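Local coordinates for protein Sam-dependent methyltransferases (Streptomyces davawensis, PDB 4D7K) that catalyses the two successive S-adenosylmethionine-dependent methylations of 8-amino-8-demethylriboflavin that yield the antibiotic roseoflavin, at residues Asp209-Ala214 with Val232-Phe237. Sequence-based numbering, arbitrary orientation.
Sequences DGPAVA and VRIGDF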
loop_
_atom_site.group_PDB
_atom_site.type_symbol
_atom_site.label_atom_id
_atom_site.label_comp_id
_atom_site.label_asym_id
_atom_site.label_seq_id
_atom_site.Cartn_x
_atom_site.Cartn_y
_atom_site.Cartn_z
ATOM N N ASP A 209 1.202 -6.925 35.340
ATOM C CA ASP A 209 1.933 -6.015 34.462
ATOM C C ASP A 209 2.653 -4.926 35.256
ATOM O O ASP A 209 2.455 -4.785 36.465
ATOM C CB ASP A 209 0.984 -5.387 33.435
ATOM C CG ASP A 209 1.703 -4.932 32.174
ATOM O OD1 ASP A 209 2.720 -4.218 32.291
ATOM O OD2 ASP A 209 1.257 -5.298 31.065
ATOM N N GLY A 210 3.494 -4.162 34.566
ATOM C CA GLY A 210 4.261 -3.103 35.195
ATOM C C GLY A 210 3.400 -1.917 35.575
ATOM O O GLY A 210 2.204 -1.894 35.283
ATOM N N PRO A 211 4.010 -0.918 36.228
ATOM C CA PRO A 211 3.296 0.265 36.716
ATOM C C PRO A 211 2.987 1.268 35.611
ATOM O O PRO A 211 2.334 2.279 35.867
ATOM C CB PRO A 211 4.272 0.861 37.732
ATOM C CG PRO A 211 5.613 0.470 37.215
ATOM C CD PRO A 211 5.439 -0.890 36.588
ATOM N N ALA A 212 3.452 0.988 34.400
ATOM C CA ALA A 212 3.229 1.887 33.273
ATOM C C ALA A 212 1.747 1.987 32.904
ATOM O O ALA A 212 1.299 3.006 32.377
ATOM C CB ALA A 212 4.041 1.431 32.070
ATOM N N VAL A 213 0.988 0.932 33.190
ATOM C CA VAL A 213 -0.411 0.868 32.780
ATOM C C VAL A 213 -1.365 0.557 33.932
ATOM O O VAL A 213 -2.485 0.099 33.708
ATOM C CB VAL A 213 -0.613 -0.194 31.682
ATOM C CG1 VAL A 213 -0.039 0.289 30.360
ATOM C CG2 VAL A 213 0.017 -1.514 32.104
ATOM N N ALA A 214 -0.924 0.817 35.159
ATOM C CA ALA A 214 -1.711 0.500 36.349
ATOM C C ALA A 214 -3.052 1.231 36.374
ATOM O O ALA A 214 -4.097 0.617 36.600
ATOM C CB ALA A 214 -0.915 0.823 37.604
ATOM N N VAL A 232 -5.532 -7.004 40.176
ATOM C CA VAL A 232 -4.491 -6.316 39.422
ATOM C C VAL A 232 -3.192 -6.235 40.220
ATOM O O VAL A 232 -3.066 -5.425 41.141
ATOM C CB VAL A 232 -4.932 -4.890 39.024
ATOM C CG1 VAL A 232 -3.850 -4.207 38.205
ATOM C CG2 VAL A 232 -6.243 -4.933 38.253
ATOM N N ARG A 233 -2.229 -7.077 39.860
ATOM C CA ARG A 233 -0.935 -7.099 40.533
ATOM C C ARG A 233 0.105 -6.303 39.753
ATOM O O ARG A 233 0.384 -6.598 38.591
ATOM C CB ARG A 233 -0.455 -8.539 40.733
ATOM C CG ARG A 233 -1.357 -9.364 41.634
ATOM C CD ARG A 233 -0.658 -10.617 42.117
ATOM N NE ARG A 233 -1.428 -11.311 43.145
ATOM C CZ ARG A 233 -0.983 -12.360 43.827
ATOM N NH1 ARG A 233 0.232 -12.838 43.592
ATOM N NH2 ARG A 233 -1.749 -12.930 44.747
ATOM N N ILE A 234 0.679 -5.298 40.405
ATOM C CA ILE A 234 1.640 -4.408 39.765
ATOM C C ILE A 234 3.057 -4.640 40.284
ATOM O O ILE A 234 3.288 -4.682 41.493
ATOM C CB ILE A 234 1.255 -2.927 39.981
ATOM C CG1 ILE A 234 -0.127 -2.642 39.387
ATOM C CG2 ILE A 234 2.292 -2.005 39.369
ATOM C CD1 ILE A 234 -0.256 -3.021 37.928
ATOM N N GLY A 235 4.003 -4.793 39.364
ATOM C CA GLY A 235 5.397 -4.971 39.728
ATOM C C GLY A 235 6.175 -5.821 38.742
ATOM O O GLY A 235 5.705 -6.109 37.643
ATOM N N ASP A 236 7.379 -6.218 39.144
ATOM C CA ASP A 236 8.226 -7.076 38.326
ATOM C C ASP A 236 7.620 -8.472 38.218
ATOM O O ASP A 236 7.061 -8.986 39.187
ATOM C CB ASP A 236 9.637 -7.142 38.914
ATOM C CG ASP A 236 10.579 -7.981 38.078
ATOM O OD1 ASP A 236 11.182 -7.436 37.129
ATOM O OD2 ASP A 236 10.720 -9.187 38.373
ATOM N N PHE A 237 7.732 -9.076 37.037
ATOM C CA PHE A 237 7.136 -10.385 36.766
ATOM C C PHE A 237 7.535 -11.462 37.778
ATOM O O PHE A 237 6.694 -12.233 38.233
ATOM C CB PHE A 237 7.511 -10.856 35.358
ATOM C CG PHE A 237 6.759 -10.158 34.259
ATOM C CD1 PHE A 237 5.634 -9.402 34.539
ATOM C CD2 PHE A 237 7.174 -10.270 32.941
ATOM C CE1 PHE A 237 4.941 -8.764 33.526
ATOM C CE2 PHE A 237 6.486 -9.635 31.925
ATOM C CZ PHE A 237 5.368 -8.881 32.217
#
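Asp-209 and Ile-234 pair as parallel bridge partners where the strand 230-234, outermost in the mixed sheet, runs alongside the C-terminal end of strand 204-209. Both backbone polar atoms of Asp-209 are used by the chain 233-235, at the end of strand 230-234 and just beyond. Asp-209 N gives a weak hydrogen bond to Arg-233 O (3.4 Å), while Asp-209 O accepts from Gly-235 N at 3.3 Å, the donor tilted 32° from the carbonyl plane. A CA-H...O contact from Ile-234 CA to Asp-209 O (3.4 Å) adds to that one hydrogen bond. In the carboxylate, OD1 accepts from the next backbone N, that of Gly-210, at a very short distance whose exact value is doubtful, and OD2 accepts from Gly-188 N.

Beyond the bridge the chain turns toward helix 214-223, and the two branches of Ile-234 reach different residues of it. Ile-234 CG2, anti to the backbone N, lies 3.6 Å from Pro-211 CA and also meets the proline's CB; the other branch brings Ile-234 CD1 to 3.9 Å from Ala-214 CB. A branched aliphatic side chain thus serves both the turn and the start of the helix, where alanine's single methyl suits the close approach. At Gly-235, with phi 149°, a side chain would collide with the carbonyl oxygen of Ile-234, and glycine has none. Phe-237 turns the edge of its ring to the bridge, Phe-237 CE1 standing 4.2 Å from Asp-209 CA, and its side chain also touches Val-208 and Trp-257.

Asp-209 and Gly-235 to Phe-237 are predicted to bind S-adenosylmethionine, as expected at the strand ends of this Rossmann-like methyltransferase fold. Backbone pairing sets the two loops side by side, while the bond from Gly-188 N probably holds the Asp-209 carboxylate in place.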